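Local structure of Glyoxalase/bleomycin resistance protein/dioxygenase (Alicyclobacillus acidocaldarius subsp. acidocaldarius, 3RRI) at residues 5-11 against 48-52; 70-76 against 122-128; 94-100 against 111-116. The protein belongs to the vicinal oxygen chelate (glyoxalase/bleomycin resistance/dioxygenase) superfamily and may act as a dioxygenase. One frame throughout, in Å; residues are numbered along the deposited sequence.

Contact 1 of 3, residues 5-11 against 48-52; sequences RNPNDVF and FGDQL
Arg5, Val10 and Phe11 meet the 48-52 segment chiefly at Gly49, Asp50 and Gln51, but the polar network starts one residue earlier, at Phe48. A water lies 2.7 Å from both Phe48 O and Asp50 OD2 and takes a hydrogen bond from Arg5 NH2 at 2.8 Å, in the plane of the guanidinium. At Gly49 the touch is apolar against polar: Val10 CG1 rests 3.5 Å from Gly49 O. Asp50 follows and divides its two oxygens between separate tasks. OD2 offers its syn lone pair to Arg5 NH1 in a 2.9 Å salt bridge, the guanidinium and carboxylate planes being turned 71° apart. OD1 takes the backbone N of Phe11, also at 2.9 Å, met from above the carboxylate plane. CG lies anti to the carbonyl carbon (chi1 -70°), beside the backbone N, and from there the carboxylate reaches toward the other segment. Here strands 10-17 and 50-56 begin to pair in parallel, the first strand of a βαβββ module lying beside its fourth, as in other vicinal oxygen chelate proteins. The same OD1 also forms a salt bridge with Arg5 NH1 of the second subunit, and the converse pair repeats it across the interface. Gln51 N then gives the regular strand bond to Phe11 O, 2.9 Å and nearly straight at 169°, while Gln51 OE1 turns to Lys126 NZ of the second subunit.

Contact 2 of 3, residues 70-76 against 122-128; sequences HFGITFR and LLEFKYY. With ACT (acetate ion), chain D.
Thr74 and Lys126 face each other where strands 70-74 and 122-128 run in parallel, their axes 28° apart. These are the first and last strands of the second βαβββ module, paired as 10-17 is with 50-56. Lys126 illustrates how a long side chain can run past a partner on the next strand. Its CB lies 3.7 Å from Thr74 OG1; beyond CG and CD the chain bends (chi3 -85°), which brings CE back to 3.3 Å from that same oxygen. At the tip, NZ donates to Tyr128 OH at 2.9 Å, comes within 3.2 Å of acetate OXT and also bonds Gln51 OE1 of the second subunit. The Tyr128 hydroxyl in turn donates to acetate O at 2.7 Å, while Thr74 CG2 touches the edge of its ring.

The backbone supplies the ladder beneath. Phe71 bonds to Leu122 and Glu124 through its N and O, and Lys126 likewise to Ile73 and Phe75. Toward the other end of the polar face, His70 and Glu124 lie side by side, His70 CD2 3.5 Å from Glu124 OE1, with ring and carboxylate planes 86° apart. Each has a further partner: His70 ND1 bonds Met66 O, and Glu124 OE2 bonds Thr112 OG1. Relatives in this superfamily commonly hold their metal on the equivalent face. The opposite face is apolar, Phe71 CZ lying 3.7 Å from Leu123 CG, and Phe75 CE2 3.9 Å from Phe125 CD1.

Strand 70-74 also pairs antiparallel with a strand of the second subunit. The acetate, probably from the crystallisation liquor, is bonded as well by Arg37 of that subunit. Such a gathering of donors is consistent with a spot that can accept a small anion, on the polar face of a sheet whose other face is apolar.

Contact 3 of 3, residues 94-100 against 111-116; sequences PFYHDLS and ETFFLI
A classic beta bulge interrupts the antiparallel pairing of strand 95-98 with strand 110-116: Tyr96 and His97 both stand opposite Phe114. The carbonyl oxygen of Phe114 accepts from both, Tyr96 N at 2.9 Å and His97 N at 3.2 Å, the two donors arriving from the same face of its plane. His97 O accepts from Phe114 N. A second shift of register separates His97 from Ser100, after which Ser100 and Thr112 exchange a reciprocal pair of backbone bonds. At the second bulge a water joins Asp98 O to Thr112 O, weakly at the latter, in place of a direct strand bond. Within this second bulge His97 ND1 donates to Asp98 O at 3.0 Å, on a lone pair and in the ring plane, while Leu99 N is held by Asp98 OD1.

Side chains fill in one side. Leu115 CD2 sits squarely over the Phe95 ring, 3.6 Å from its centroid and 5° off the normal, a CH-pi contact. Phe95 CE2 also presses on Phe113 CD1 at 3.6 Å, the two rings inclined at 43°. With its CG lodged between backbone N and carbonyl carbon (chi1 59°), Phe113 can put its other ortho carbon, CD2, near Leu99 CD1. Helix 78-90 lies against this apolar side, with Phe81 and Tyr85 meeting Phe113 edge-to-face, while strand 122-128 continues the sheet beyond 110-116.

How the contacts relate
From the N terminus, contact 1 closes first: the chain runs from 5-11 through a helix and two strands before 48-52 returns to pair with it, completing the first four-stranded sheet. Contact 2 opens only afterwards, in series, and its loop from 70-76 to 122-128 takes in helix 78-90. Contact 3 is nested inside that loop, a short excursion from 94-100 to 111-116. Contacts 2 and 3 share one sheet, joined where strands 110-116 and 122-128 are neighbours and the backbones of Leu115 and Leu123 pair. Contacts 1 and 2 meet through Phe48, packed on Ile73 and Phe125, and both reach the second subunit; contact 3 lies across the chain's centre from contact 1.

Contact 1 of 3, residues 5-11 against 48-52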
loop_
_atom_site.group_PDB
_atom_site.type_symbol
_atom_site.label_atom_id
_atom_site.label_comp_id
_atom_site.label_asym_id
_atom_site.label_seq_id
_atom_site.Cartn_x
_atom_site.Cartn_y
_atom_site.Cartn_z
ATOM N N ARG A 5 -10.670 1.626 3.723
ATOM C CA ARG A 5 -11.107 0.357 4.322
ATOM C C ARG A 5 -9.994 -0.691 4.161
ATOM O O ARG A 5 -9.114 -0.575 3.294
ATOM C CB ARG A 5 -12.388 -0.155 3.670
ATOM C CG ARG A 5 -12.263 -0.498 2.217
ATOM C CD ARG A 5 -13.554 -0.960 1.604
ATOM N NE ARG A 5 -13.339 -1.317 0.191
ATOM C CZ ARG A 5 -14.205 -1.903 -0.604
ATOM N NH1 ARG A 5 -15.367 -2.336 -0.167
ATOM N NH2 ARG A 5 -13.880 -2.154 -1.879
ATOM N N ASN A 6 -10.025 -1.723 5.011
ATOM C CA ASN A 6 -9.027 -2.787 4.939
ATOM C C ASN A 6 -9.128 -3.569 3.641
ATOM O O ASN A 6 -10.117 -4.248 3.389
ATOM C CB ASN A 6 -9.194 -3.739 6.139
ATOM C CG ASN A 6 -8.063 -4.733 6.266
ATOM O OD1 ASN A 6 -7.288 -4.968 5.345
ATOM N ND2 ASN A 6 -8.005 -5.385 7.429
ATOM N N PRO A 7 -8.090 -3.501 2.793
ATOM C CA PRO A 7 -8.165 -4.247 1.556
ATOM C C PRO A 7 -8.111 -5.745 1.679
ATOM O O PRO A 7 -8.384 -6.425 0.711
ATOM C CB PRO A 7 -6.917 -3.786 0.796
ATOM C CG PRO A 7 -6.000 -3.364 1.804
ATOM C CD PRO A 7 -6.771 -2.871 2.959
ATOM N N ASN A 8 -7.753 -6.238 2.872
ATOM C CA ASN A 8 -7.597 -7.658 3.124
ATOM C C ASN A 8 -8.888 -8.355 3.560
ATOM O O ASN A 8 -8.963 -9.561 3.475
ATOM C CB ASN A 8 -6.532 -7.881 4.203
ATOM C CG ASN A 8 -5.102 -7.696 3.686
ATOM O OD1 ASN A 8 -4.850 -6.998 2.688
ATOM N ND2 ASN A 8 -4.158 -8.340 4.363
ATOM N N ASP A 9 -9.878 -7.587 4.014
ATOM C CA ASP A 9 -11.197 -8.100 4.408
ATOM C C ASP A 9 -12.136 -8.052 3.192
ATOM O O ASP A 9 -11.809 -7.433 2.155
ATOM C CB ASP A 9 -11.807 -7.269 5.551
ATOM C CG ASP A 9 -11.029 -7.372 6.870
ATOM O OD1 ASP A 9 -10.226 -8.334 7.029
ATOM O OD2 ASP A 9 -11.231 -6.498 7.731
ATOM N N VAL A 10 -13.326 -8.625 3.303
ATOM C CA VAL A 10 -14.387 -8.385 2.312
ATOM C C VAL A 10 -15.700 -8.140 3.046
ATOM O O VAL A 10 -15.940 -8.731 4.108
ATOM C CB VAL A 10 -14.529 -9.506 1.283
ATOM C CG1 VAL A 10 -13.209 -9.727 0.550
ATOM C CG2 VAL A 10 -15.060 -10.793 1.920
ATOM N N PHE A 11 -16.517 -7.230 2.527
ATOM C CA PHE A 11 -17.918 -7.163 2.877
ATOM C C PHE A 11 -18.626 -8.329 2.243
ATOM O O PHE A 11 -18.265 -8.766 1.147
ATOM C CB PHE A 11 -18.543 -5.860 2.308
ATOM C CG PHE A 11 -19.884 -5.517 2.920
ATOM C CD1 PHE A 11 -19.969 -4.580 3.927
ATOM C CD2 PHE A 11 -21.065 -6.087 2.466
ATOM C CE1 PHE A 11 -21.173 -4.251 4.501
ATOM C CE2 PHE A 11 -22.272 -5.778 3.020
ATOM C CZ PHE A 11 -22.343 -4.836 4.023
ATOM N N PHE A 48 -17.113 -6.882 -7.400
ATOM C CA PHE A 48 -16.243 -5.703 -7.283
ATOM C C PHE A 48 -15.252 -5.808 -6.123
ATOM O O PHE A 48 -14.812 -4.812 -5.558
ATOM C CB PHE A 48 -17.076 -4.409 -7.163
ATOM C CG PHE A 48 -17.989 -4.163 -8.324
ATOM C CD1 PHE A 48 -17.571 -3.355 -9.361
ATOM C CD2 PHE A 48 -19.237 -4.742 -8.408
ATOM C CE1 PHE A 48 -18.421 -3.135 -10.459
ATOM C CE2 PHE A 48 -20.089 -4.508 -9.509
ATOM C CZ PHE A 48 -19.654 -3.679 -10.515
ATOM N N GLY A 49 -14.889 -7.047 -5.792
ATOM C CA GLY A 49 -13.897 -7.302 -4.747
ATOM C C GLY A 49 -14.499 -7.645 -3.396
ATOM O O GLY A 49 -13.759 -8.048 -2.491
ATOM N N ASP A 50 -15.798 -7.447 -3.242
ATOM C CA ASP A 50 -16.553 -7.914 -2.044
ATOM C C ASP A 50 -17.259 -9.225 -2.434
ATOM O O ASP A 50 -17.144 -9.697 -3.575
ATOM C CB ASP A 50 -17.479 -6.828 -1.553
ATOM C CG ASP A 50 -16.712 -5.687 -0.944
ATOM O OD1 ASP A 50 -15.981 -5.892 0.025
ATOM O OD2 ASP A 50 -16.789 -4.545 -1.416
ATOM N N GLN A 51 -17.908 -9.908 -1.472
ATOM C CA GLN A 51 -18.583 -11.148 -1.775
ATOM C C GLN A 51 -20.102 -10.952 -1.814
ATOM O O GLN A 51 -20.692 -10.448 -0.854
ATOM C CB GLN A 51 -18.250 -12.235 -0.717
ATOM C CG GLN A 51 -18.864 -13.567 -1.094
ATOM C CD GLN A 51 -18.932 -14.571 0.062
ATOM O OE1 GLN A 51 -19.303 -14.243 1.185
ATOM N NE2 GLN A 51 -18.624 -15.807 -0.257
ATOM N N LEU A 52 -20.730 -11.351 -2.928
ATOM C CA LEU A 52 -22.190 -11.403 -3.009
ATOM C C LEU A 52 -22.590 -12.875 -3.109
ATOM O O LEU A 52 -21.996 -13.628 -3.860
ATOM C CB LEU A 52 -22.683 -10.621 -4.247
ATOM C CG LEU A 52 -24.189 -10.524 -4.385
ATOM C CD1 LEU A 52 -24.877 -9.706 -3.267
ATOM C CD2 LEU A 52 -24.503 -9.909 -5.800
HETATM O O HOH W 1 -15.866 -3.264 -3.553
#

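Contact 2 of 3, residues 70-76 against 122-128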
loop_
_atom_site.group_PDB
_atom_site.type_symbol
_atom_site.label_atom_id
_atom_site.label_comp_id
_atom_site.label_asym_id
_atom_site.label_seq_id
_atom_site.Cartn_x
_atom_site.Cartn_y
_atom_site.Cartn_z
ATOM N N HIS A 70 -31.333 -1.910 -0.718
ATOM C CA HIS A 70 -30.532 -1.883 -1.927
ATOM C C HIS A 70 -29.065 -1.966 -1.542
ATOM O O HIS A 70 -28.743 -1.819 -0.360
ATOM C CB HIS A 70 -30.799 -0.620 -2.787
ATOM C CG HIS A 70 -30.735 0.684 -2.054
ATOM N ND1 HIS A 70 -31.875 1.347 -1.662
ATOM C CD2 HIS A 70 -29.694 1.508 -1.742
ATOM C CE1 HIS A 70 -31.536 2.499 -1.107
ATOM N NE2 HIS A 70 -30.223 2.623 -1.143
ATOM N N PHE A 71 -28.190 -2.241 -2.501
ATOM C CA PHE A 71 -26.765 -2.373 -2.213
ATOM C C PHE A 71 -25.960 -1.996 -3.428
ATOM O O PHE A 71 -26.503 -1.968 -4.551
ATOM C CB PHE A 71 -26.420 -3.823 -1.815
ATOM C CG PHE A 71 -26.605 -4.823 -2.920
ATOM C CD1 PHE A 71 -25.521 -5.252 -3.704
ATOM C CD2 PHE A 71 -27.860 -5.372 -3.154
ATOM C CE1 PHE A 71 -25.692 -6.208 -4.726
ATOM C CE2 PHE A 71 -28.058 -6.311 -4.167
ATOM C CZ PHE A 71 -26.959 -6.725 -4.970
ATOM N N GLY A 72 -24.676 -1.809 -3.246
ATOM C CA GLY A 72 -23.793 -1.617 -4.357
ATOM C C GLY A 72 -22.472 -1.092 -3.930
ATOM O O GLY A 72 -22.032 -1.334 -2.786
ATOM N N ILE A 73 -21.808 -0.397 -4.837
ATOM C CA ILE A 73 -20.467 0.131 -4.638
ATOM C C ILE A 73 -20.473 1.632 -4.800
ATOM O O ILE A 73 -21.130 2.147 -5.722
ATOM C CB ILE A 73 -19.439 -0.484 -5.607
ATOM C CG1 ILE A 73 -19.515 -2.018 -5.590
ATOM C CG2 ILE A 73 -18.051 0.060 -5.320
ATOM C CD1 ILE A 73 -19.133 -2.713 -4.205
ATOM N N THR A 74 -19.734 2.328 -3.956
ATOM C CA THR A 74 -19.445 3.757 -4.115
ATOM C C THR A 74 -18.007 3.878 -4.558
ATOM O O THR A 74 -17.088 3.386 -3.919
ATOM C CB THR A 74 -19.708 4.518 -2.834
ATOM O OG1 THR A 74 -21.056 4.296 -2.440
ATOM C CG2 THR A 74 -19.382 6.030 -2.938
ATOM N N PHE A 75 -17.808 4.433 -5.754
ATOM C CA PHE A 75 -16.503 4.474 -6.351
ATOM C C PHE A 75 -15.786 5.778 -6.043
ATOM O O PHE A 75 -16.365 6.841 -6.188
ATOM C CB PHE A 75 -16.608 4.367 -7.891
ATOM C CG PHE A 75 -17.151 3.071 -8.362
ATOM C CD1 PHE A 75 -16.352 1.915 -8.336
ATOM C CD2 PHE A 75 -18.458 2.964 -8.815
ATOM C CE1 PHE A 75 -16.876 0.714 -8.756
ATOM C CE2 PHE A 75 -18.969 1.764 -9.244
ATOM C CZ PHE A 75 -18.190 0.632 -9.188
ATOM N N ARG A 76 -14.520 5.699 -5.641
ATOM C CA ARG A 76 -13.731 6.909 -5.397
ATOM C C ARG A 76 -13.412 7.613 -6.718
ATOM O O ARG A 76 -13.421 8.844 -6.782
ATOM C CB ARG A 76 -12.418 6.653 -4.643
ATOM C CG ARG A 76 -11.802 7.979 -4.136
ATOM C CD ARG A 76 -10.808 7.780 -3.014
ATOM N NE ARG A 76 -11.354 7.031 -1.866
ATOM C CZ ARG A 76 -11.523 7.496 -0.623
ATOM N NH1 ARG A 76 -11.213 8.758 -0.311
ATOM N NH2 ARG A 76 -12.006 6.681 0.329
ATOM N N LEU A 122 -32.295 -4.460 -5.814
ATOM C CA LEU A 122 -31.850 -3.165 -6.341
ATOM C C LEU A 122 -30.355 -2.934 -6.044
ATOM O O LEU A 122 -29.936 -2.981 -4.875
ATOM C CB LEU A 122 -32.672 -2.028 -5.775
ATOM C CG LEU A 122 -34.165 -1.952 -6.169
ATOM C CD1 LEU A 122 -34.810 -0.775 -5.473
ATOM C CD2 LEU A 122 -34.398 -1.891 -7.709
ATOM N N LEU A 123 -29.583 -2.689 -7.106
ATOM C CA LEU A 123 -28.172 -2.369 -7.048
ATOM C C LEU A 123 -28.038 -0.883 -7.265
ATOM O O LEU A 123 -28.473 -0.384 -8.311
ATOM C CB LEU A 123 -27.411 -3.087 -8.135
ATOM C CG LEU A 123 -27.240 -4.610 -8.002
ATOM C CD1 LEU A 123 -28.556 -5.291 -8.207
ATOM C CD2 LEU A 123 -26.177 -5.109 -8.970
ATOM N N GLU A 124 -27.425 -0.183 -6.325
ATOM C CA GLU A 124 -27.144 1.238 -6.506
ATOM C C GLU A 124 -25.647 1.483 -6.569
ATOM O O GLU A 124 -24.887 0.984 -5.731
ATOM C CB GLU A 124 -27.736 2.089 -5.400
ATOM C CG GLU A 124 -27.506 3.586 -5.656
ATOM C CD GLU A 124 -27.853 4.512 -4.500
ATOM O OE1 GLU A 124 -27.889 4.055 -3.328
ATOM O OE2 GLU A 124 -28.089 5.725 -4.776
ATOM N N PHE A 125 -25.196 2.242 -7.564
ATOM C CA PHE A 125 -23.809 2.641 -7.684
ATOM C C PHE A 125 -23.728 4.129 -7.554
ATOM O O PHE A 125 -24.613 4.818 -8.072
ATOM C CB PHE A 125 -23.196 2.132 -8.987
ATOM C CG PHE A 125 -23.240 0.646 -9.086
ATOM C CD1 PHE A 125 -22.243 -0.111 -8.451
ATOM C CD2 PHE A 125 -24.271 -0.010 -9.698
ATOM C CE1 PHE A 125 -22.281 -1.499 -8.475
ATOM C CE2 PHE A 125 -24.296 -1.402 -9.727
ATOM C CZ PHE A 125 -23.303 -2.144 -9.095
ATOM N N LYS A 126 -22.719 4.619 -6.843
ATOM C CA LYS A 126 -22.631 6.021 -6.495
ATOM C C LYS A 126 -21.225 6.577 -6.732
ATOM O O LYS A 126 -20.243 5.858 -6.708
ATOM C CB LYS A 126 -22.966 6.252 -5.005
ATOM C CG LYS A 126 -24.350 5.853 -4.567
ATOM C CD LYS A 126 -24.701 6.406 -3.168
ATOM C CE LYS A 126 -24.176 5.439 -2.067
ATOM N NZ LYS A 126 -24.729 5.813 -0.698
ATOM N N TYR A 127 -21.163 7.879 -6.961
ATOM C CA TYR A 127 -19.939 8.629 -6.944
ATOM C C TYR A 127 -20.177 9.953 -6.226
ATOM O O TYR A 127 -21.055 10.728 -6.643
ATOM C CB TYR A 127 -19.449 8.899 -8.383
ATOM C CG TYR A 127 -18.354 9.905 -8.438
ATOM C CD1 TYR A 127 -17.056 9.551 -8.141
ATOM C CD2 TYR A 127 -18.617 11.259 -8.743
ATOM C CE1 TYR A 127 -16.049 10.442 -8.169
ATOM C CE2 TYR A 127 -17.594 12.171 -8.752
ATOM C CZ TYR A 127 -16.312 11.766 -8.446
ATOM O OH TYR A 127 -15.262 12.664 -8.453
ATOM N N TYR A 128 -19.406 10.247 -5.168
ATOM C CA TYR A 128 -19.525 11.471 -4.399
ATOM C C TYR A 128 -18.506 12.491 -4.875
ATOM O O TYR A 128 -17.327 12.187 -5.064
ATOM C CB TYR A 128 -19.329 11.218 -2.868
ATOM C CG TYR A 128 -20.499 10.520 -2.210
ATOM C CD1 TYR A 128 -21.454 11.238 -1.521
ATOM C CD2 TYR A 128 -20.622 9.131 -2.273
ATOM C CE1 TYR A 128 -22.533 10.611 -0.923
ATOM C CE2 TYR A 128 -21.703 8.469 -1.670
ATOM C CZ TYR A 128 -22.645 9.210 -0.978
ATOM O OH TYR A 128 -23.696 8.535 -0.391
HETATM C C ACT D . -26.447 8.907 1.585
HETATM O O ACT D . -25.640 9.695 0.996
HETATM O OXT ACT D . -26.357 7.671 1.348
HETATM C CH3 ACT D . -27.463 9.431 2.550
HETATM O O HOH W 2 -17.356 8.487 -4.271
HETATM O O HOH W 3 -15.362 10.492 -4.687
#

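Contact 3 of 3, residues 94-100 against 111-116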
loop_
_atom_site.group_PDB
_atom_site.type_symbol
_atom_site.label_atom_id
_atom_site.label_comp_id
_atom_site.label_asym_id
_atom_site.label_seq_id
_atom_site.Cartn_x
_atom_site.Cartn_y
_atom_site.Cartn_z
ATOM N N PRO A 94 -30.989 -4.138 -17.084
ATOM C CA PRO A 94 -32.108 -3.255 -16.783
ATOM C C PRO A 94 -31.774 -2.244 -15.713
ATOM O O PRO A 94 -31.215 -2.616 -14.686
ATOM C CB PRO A 94 -33.211 -4.209 -16.278
ATOM C CG PRO A 94 -32.826 -5.522 -16.740
ATOM C CD PRO A 94 -31.351 -5.561 -16.984
ATOM N N PHE A 95 -32.142 -0.992 -15.945
ATOM C CA PHE A 95 -32.122 0.054 -14.932
ATOM C C PHE A 95 -33.472 0.168 -14.211
ATOM O O PHE A 95 -34.542 0.124 -14.839
ATOM C CB PHE A 95 -31.800 1.409 -15.564
ATOM C CG PHE A 95 -30.359 1.572 -15.942
ATOM C CD1 PHE A 95 -29.826 0.873 -17.008
ATOM C CD2 PHE A 95 -29.518 2.420 -15.235
ATOM C CE1 PHE A 95 -28.465 1.029 -17.367
ATOM C CE2 PHE A 95 -28.182 2.558 -15.585
ATOM C CZ PHE A 95 -27.655 1.840 -16.642
ATOM N N TYR A 96 -33.428 0.287 -12.890
ATOM C CA TYR A 96 -34.549 0.726 -12.089
ATOM C C TYR A 96 -34.650 2.243 -12.104
ATOM O O TYR A 96 -35.755 2.815 -12.137
ATOM C CB TYR A 96 -34.403 0.207 -10.642
ATOM C CG TYR A 96 -35.536 0.614 -9.756
ATOM C CD1 TYR A 96 -36.785 -0.001 -9.877
ATOM C CD2 TYR A 96 -35.384 1.629 -8.814
ATOM C CE1 TYR A 96 -37.848 0.391 -9.067
ATOM C CE2 TYR A 96 -36.431 2.022 -8.005
ATOM C CZ TYR A 96 -37.657 1.402 -8.141
ATOM O OH TYR A 96 -38.694 1.799 -7.329
ATOM N N HIS A 97 -33.501 2.897 -12.023
ATOM C CA HIS A 97 -33.412 4.358 -12.090
ATOM C C HIS A 97 -32.176 4.752 -12.882
ATOM O O HIS A 97 -31.068 4.332 -12.573
ATOM C CB HIS A 97 -33.389 4.968 -10.681
ATOM C CG HIS A 97 -33.854 6.392 -10.625
ATOM N ND1 HIS A 97 -33.156 7.425 -11.221
ATOM C CD2 HIS A 97 -34.944 6.956 -10.052
ATOM C CE1 HIS A 97 -33.796 8.565 -11.012
ATOM N NE2 HIS A 97 -34.889 8.307 -10.315
ATOM N N ASP A 98 -32.349 5.559 -13.939
ATOM C CA ASP A 98 -31.221 5.948 -14.754
ATOM C C ASP A 98 -30.369 6.989 -14.009
ATOM O O ASP A 98 -30.729 7.449 -12.924
ATOM C CB ASP A 98 -31.711 6.513 -16.126
ATOM C CG ASP A 98 -30.712 6.268 -17.275
ATOM O OD1 ASP A 98 -29.476 6.176 -17.045
ATOM O OD2 ASP A 98 -31.159 6.156 -18.448
ATOM N N LEU A 99 -29.251 7.347 -14.611
ATOM C CA LEU A 99 -28.293 8.281 -14.058
ATOM C C LEU A 99 -28.984 9.531 -13.552
ATOM O O LEU A 99 -29.763 10.183 -14.292
ATOM C CB LEU A 99 -27.238 8.662 -15.114
ATOM C CG LEU A 99 -25.932 9.308 -14.698
ATOM C CD1 LEU A 99 -25.169 8.424 -13.692
ATOM C CD2 LEU A 99 -25.084 9.534 -15.948
ATOM N N SER A 100 -28.681 9.869 -12.296
ATOM C CA SER A 100 -29.308 10.967 -11.578
ATOM C C SER A 100 -28.387 11.521 -10.490
ATOM O O SER A 100 -27.304 10.992 -10.268
ATOM C CB SER A 100 -30.618 10.475 -10.959
ATOM O OG SER A 100 -31.406 11.544 -10.476
ATOM N N GLU A 111 -23.611 11.366 -7.787
ATOM C CA GLU A 111 -24.245 10.751 -8.945
ATOM C C GLU A 111 -24.634 9.352 -8.568
ATOM O O GLU A 111 -23.904 8.690 -7.817
ATOM C CB GLU A 111 -23.314 10.728 -10.152
ATOM C CG GLU A 111 -22.841 12.102 -10.658
ATOM C CD GLU A 111 -22.561 12.176 -12.170
ATOM O OE1 GLU A 111 -22.080 13.231 -12.618
ATOM O OE2 GLU A 111 -22.819 11.221 -12.918
ATOM N N THR A 112 -25.748 8.866 -9.117
ATOM C CA THR A 112 -26.281 7.565 -8.753
ATOM C C THR A 112 -26.992 6.944 -9.961
ATOM O O THR A 112 -27.570 7.672 -10.786
ATOM C CB THR A 112 -27.298 7.732 -7.614
ATOM O OG1 THR A 112 -27.859 6.478 -7.261
ATOM C CG2 THR A 112 -28.428 8.621 -8.074
ATOM N N PHE A 113 -26.931 5.629 -10.107
ATOM C CA PHE A 113 -27.882 4.899 -10.947
ATOM C C PHE A 113 -28.218 3.585 -10.258
ATOM O O PHE A 113 -27.422 3.108 -9.442
ATOM C CB PHE A 113 -27.388 4.673 -12.380
ATOM C CG PHE A 113 -26.101 3.899 -12.491
ATOM C CD1 PHE A 113 -26.100 2.527 -12.700
ATOM C CD2 PHE A 113 -24.874 4.548 -12.444
ATOM C CE1 PHE A 113 -24.921 1.844 -12.875
ATOM C CE2 PHE A 113 -23.693 3.836 -12.576
ATOM C CZ PHE A 113 -23.733 2.493 -12.791
ATOM N N PHE A 114 -29.412 3.072 -10.509
ATOM C CA PHE A 114 -29.858 1.802 -9.942
ATOM C C PHE A 114 -30.091 0.788 -11.047
ATOM O O PHE A 114 -30.831 1.071 -12.006
ATOM C CB PHE A 114 -31.184 1.958 -9.228
ATOM C CG PHE A 114 -31.127 2.640 -7.895
ATOM C CD1 PHE A 114 -31.344 1.903 -6.735
ATOM C CD2 PHE A 114 -30.929 3.991 -7.781
ATOM C CE1 PHE A 114 -31.345 2.517 -5.484
ATOM C CE2 PHE A 114 -30.894 4.608 -6.527
ATOM C CZ PHE A 114 -31.117 3.861 -5.376
ATOM N N LEU A 115 -29.506 -0.389 -10.911
ATOM C CA LEU A 115 -29.813 -1.554 -11.727
ATOM C C LEU A 115 -30.782 -2.447 -10.950
ATOM O O LEU A 115 -30.988 -2.244 -9.746
ATOM C CB LEU A 115 -28.554 -2.340 -12.069
ATOM C CG LEU A 115 -27.401 -1.561 -12.675
ATOM C CD1 LEU A 115 -26.263 -2.449 -12.973
ATOM C CD2 LEU A 115 -27.885 -0.818 -13.971
ATOM N N ILE A 116 -31.412 -3.392 -11.644
ATOM C CA ILE A 116 -32.367 -4.307 -10.996
ATOM C C ILE A 116 -32.120 -5.696 -11.499
ATOM O O ILE A 116 -32.024 -5.941 -12.703
ATOM C CB ILE A 116 -33.847 -3.821 -11.178
ATOM C CG1 ILE A 116 -34.844 -4.717 -10.421
ATOM C CG2 ILE A 116 -34.204 -3.671 -12.685
ATOM C CD1 ILE A 116 -36.274 -4.185 -10.374
HETATM O O HOH W 4 -30.466 7.130 -9.957
#